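Local atomic coordinates of acetyltransferase PA1377 (Pseudomonas aeruginosa, PDB entry 2VI7), a protein that probably transfers an acetyl group to an amine, as an N-acetyltransferase of the GNAT (GCN5-related) family. Residues V69-A73 with G92-W97. Numbering follows the deposited sequence.
Sequences VIGSA and GVAVAW
Ala94 O takes the amide of Ser72 (Ser72 N to Ala94 O 2.9 Å); a CA-H...O contact from Gly71 CA, 3.2 Å from Ala94 O, only supplements that hydrogen bond. Ala94 N returns a bond to Ser72 O, almost straight at 167°, and closes the hydrogen-bonded pair of an antiparallel hairpin, strands 68-77 and 86-95, in the central sheet of the GNAT fold. A third bond, from Ala96 N to Ile70 O, carries the pairing just past the end of the second strand.

Ser72 and Ala94 share the face packed against helix 18-25. Both are small enough to lie close against Tyr25, and Ser72 keeps its buried hydroxyl satisfied through Leu61 O. The other face meets helix 102-117: Ala73 CB rests on Val93 CG2 at 3.9 Å, and the two lean on Leu110 and Leu106 respectively. Val95, paired with Gly71 without hydrogen bonds, turns an apolar branched side chain to this helix and touches Val102.

Ile70 and Gly71 form a classic beta bulge against Ala63 of the neighbouring strand 58-65, and the Ile70 side chain points toward 92-97. Its chi1 of 60° sets CG1 between backbone N and C, while CG2 stands beside N; both branches thus reach the Trp97 indole. Ile70 CG2 sits 3.8 Å from Trp97 CZ2, and Ile70 CD1 makes a CH-pi contact over the six-membered ring of Trp97, 4.0 Å from its centroid and 26° off the normal.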
ATOM      1  N   VAL A  69      -7.987  10.115  25.123  1.00 47.63           N
ATOM      2  CA  VAL A  69      -7.641  10.066  23.704  1.00 43.68           C
ATOM      3  C   VAL A  69      -8.903  10.298  22.879  1.00 42.39           C
ATOM      4  O   VAL A  69      -9.765   9.422  22.806  1.00 43.80           O
ATOM      5  CB  VAL A  69      -7.037   8.702  23.311  1.00 42.40           C
ATOM      6  CG1 VAL A  69      -6.917   8.600  21.799  1.00 40.89           C
ATOM      7  CG2 VAL A  69      -5.667   8.533  23.956  1.00 40.66           C
ATOM      8  N   ILE A  70      -9.007  11.472  22.261  1.00 39.85           N
ATOM      9  CA  ILE A  70     -10.173  11.814  21.459  1.00 37.19           C
ATOM     10  C   ILE A  70      -9.882  11.792  19.965  1.00 36.34           C
ATOM     11  O   ILE A  70     -10.755  12.108  19.146  1.00 37.15           O
ATOM     12  CB  ILE A  70     -10.703  13.216  21.817  1.00 37.18           C
ATOM     13  CG1 ILE A  70      -9.609  14.258  21.572  1.00 35.53           C
ATOM     14  CG2 ILE A  70     -11.156  13.244  23.266  1.00 37.06           C
ATOM     15  CD1 ILE A  70     -10.046  15.690  21.805  1.00 35.07           C
ATOM     16  N   GLY A  71      -8.657  11.426  19.608  1.00 34.22           N
ATOM     17  CA  GLY A  71      -8.300  11.388  18.205  1.00 32.44           C
ATOM     18  C   GLY A  71      -6.911  10.858  17.938  1.00 31.49           C
ATOM     19  O   GLY A  71      -6.064  10.815  18.823  1.00 31.06           O
ATOM     20  N   SER A  72      -6.668  10.459  16.699  1.00 30.97           N
ATOM     21  CA  SER A  72      -5.371   9.924  16.344  1.00 30.60           C
ATOM     22  C   SER A  72      -5.137   9.970  14.842  1.00 30.41           C
ATOM     23  O   SER A  72      -6.086  10.032  14.059  1.00 30.85           O
ATOM     24  CB  SER A  72      -5.268   8.490  16.841  1.00 30.36           C
ATOM     25  OG  SER A  72      -3.994   7.966  16.555  1.00 33.84           O
ATOM     26  N   ALA A  73      -3.866   9.949  14.450  1.00 30.38           N
ATOM     27  CA  ALA A  73      -3.469   9.977  13.041  1.00 28.94           C
ATOM     28  C   ALA A  73      -1.992   9.605  12.957  1.00 27.78           C
ATOM     29  O   ALA A  73      -1.238   9.843  13.892  1.00 27.48           O
ATOM     30  CB  ALA A  73      -3.702  11.366  12.447  1.00 27.87           C
ATOM     31  N   GLY A  92      -6.440   8.228   6.901  1.00 30.99           N
ATOM     32  CA  GLY A  92      -6.406   9.539   7.510  1.00 31.45           C
ATOM     33  C   GLY A  92      -6.604   9.672   9.005  1.00 32.24           C
ATOM     34  O   GLY A  92      -6.147   8.868   9.818  1.00 32.52           O
ATOM     35  N   VAL A  93      -7.322  10.732   9.341  1.00 33.04           N
ATOM     36  CA  VAL A  93      -7.617  11.142  10.697  1.00 34.58           C
ATOM     37  C   VAL A  93      -8.790  10.372  11.355  1.00 36.79           C
ATOM     38  O   VAL A  93      -9.885  10.282  10.791  1.00 38.15           O
ATOM     39  CB  VAL A  93      -7.868  12.684  10.647  1.00 34.17           C
ATOM     40  CG1 VAL A  93      -9.278  13.022  10.984  1.00 35.30           C
ATOM     41  CG2 VAL A  93      -6.919  13.403  11.538  1.00 34.29           C
ATOM     42  N   ALA A  94      -8.544   9.802  12.537  1.00 37.94           N
ATOM     43  CA  ALA A  94      -9.555   9.050  13.296  1.00 38.68           C
ATOM     44  C   ALA A  94     -10.007   9.935  14.448  1.00 40.08           C
ATOM     45  O   ALA A  94      -9.301  10.053  15.450  1.00 39.12           O
ATOM     46  CB  ALA A  94      -8.957   7.769  13.836  1.00 37.86           C
ATOM     47  N   VAL A  95     -11.187  10.539  14.315  1.00 42.51           N
ATOM     48  CA  VAL A  95     -11.680  11.452  15.340  1.00 44.98           C
ATOM     49  C   VAL A  95     -13.021  11.104  15.988  1.00 46.54           C
ATOM     50  O   VAL A  95     -13.983  10.718  15.311  1.00 45.05           O
ATOM     51  CB  VAL A  95     -11.770  12.884  14.769  1.00 44.88           C
ATOM     52  CG1 VAL A  95     -12.152  13.865  15.860  1.00 46.35           C
ATOM     53  CG2 VAL A  95     -10.443  13.275  14.164  1.00 44.83           C
ATOM     54  N   ALA A  96     -13.059  11.272  17.312  1.00 49.23           N
ATOM     55  CA  ALA A  96     -14.256  11.018  18.110  1.00 52.43           C
ATOM     56  C   ALA A  96     -15.237  12.159  17.869  1.00 54.43           C
ATOM     57  O   ALA A  96     -16.390  11.934  17.480  1.00 54.11           O
ATOM     58  CB  ALA A  96     -13.902  10.949  19.592  1.00 50.64           C
ATOM     59  N   TRP A  97     -14.759  13.383  18.094  1.00 57.02           N
ATOM     60  CA  TRP A  97     -15.566  14.591  17.910  1.00 58.72           C
ATOM     61  C   TRP A  97     -15.431  15.153  16.496  1.00 58.08           C
ATOM     62  O   TRP A  97     -14.387  15.705  16.125  1.00 57.41           O
ATOM     63  CB  TRP A  97     -15.152  15.679  18.906  1.00 61.29           C
ATOM     64  CG  TRP A  97     -15.105  15.212  20.317  1.00 64.25           C
ATOM     65  CD1 TRP A  97     -15.730  14.110  20.843  1.00 65.41           C
ATOM     66  CD2 TRP A  97     -14.436  15.854  21.405  1.00 65.58           C
ATOM     67  NE1 TRP A  97     -15.491  14.027  22.193  1.00 67.07           N
ATOM     68  CE2 TRP A  97     -14.701  15.085  22.569  1.00 66.90           C
ATOM     69  CE3 TRP A  97     -13.641  17.010  21.515  1.00 66.04           C
ATOM     70  CZ2 TRP A  97     -14.199  15.432  23.832  1.00 67.86           C
ATOM     71  CZ3 TRP A  97     -13.139  17.360  22.770  1.00 67.56           C
ATOM     72  CH2 TRP A  97     -13.424  16.568  23.915  1.00 68.90           C
TER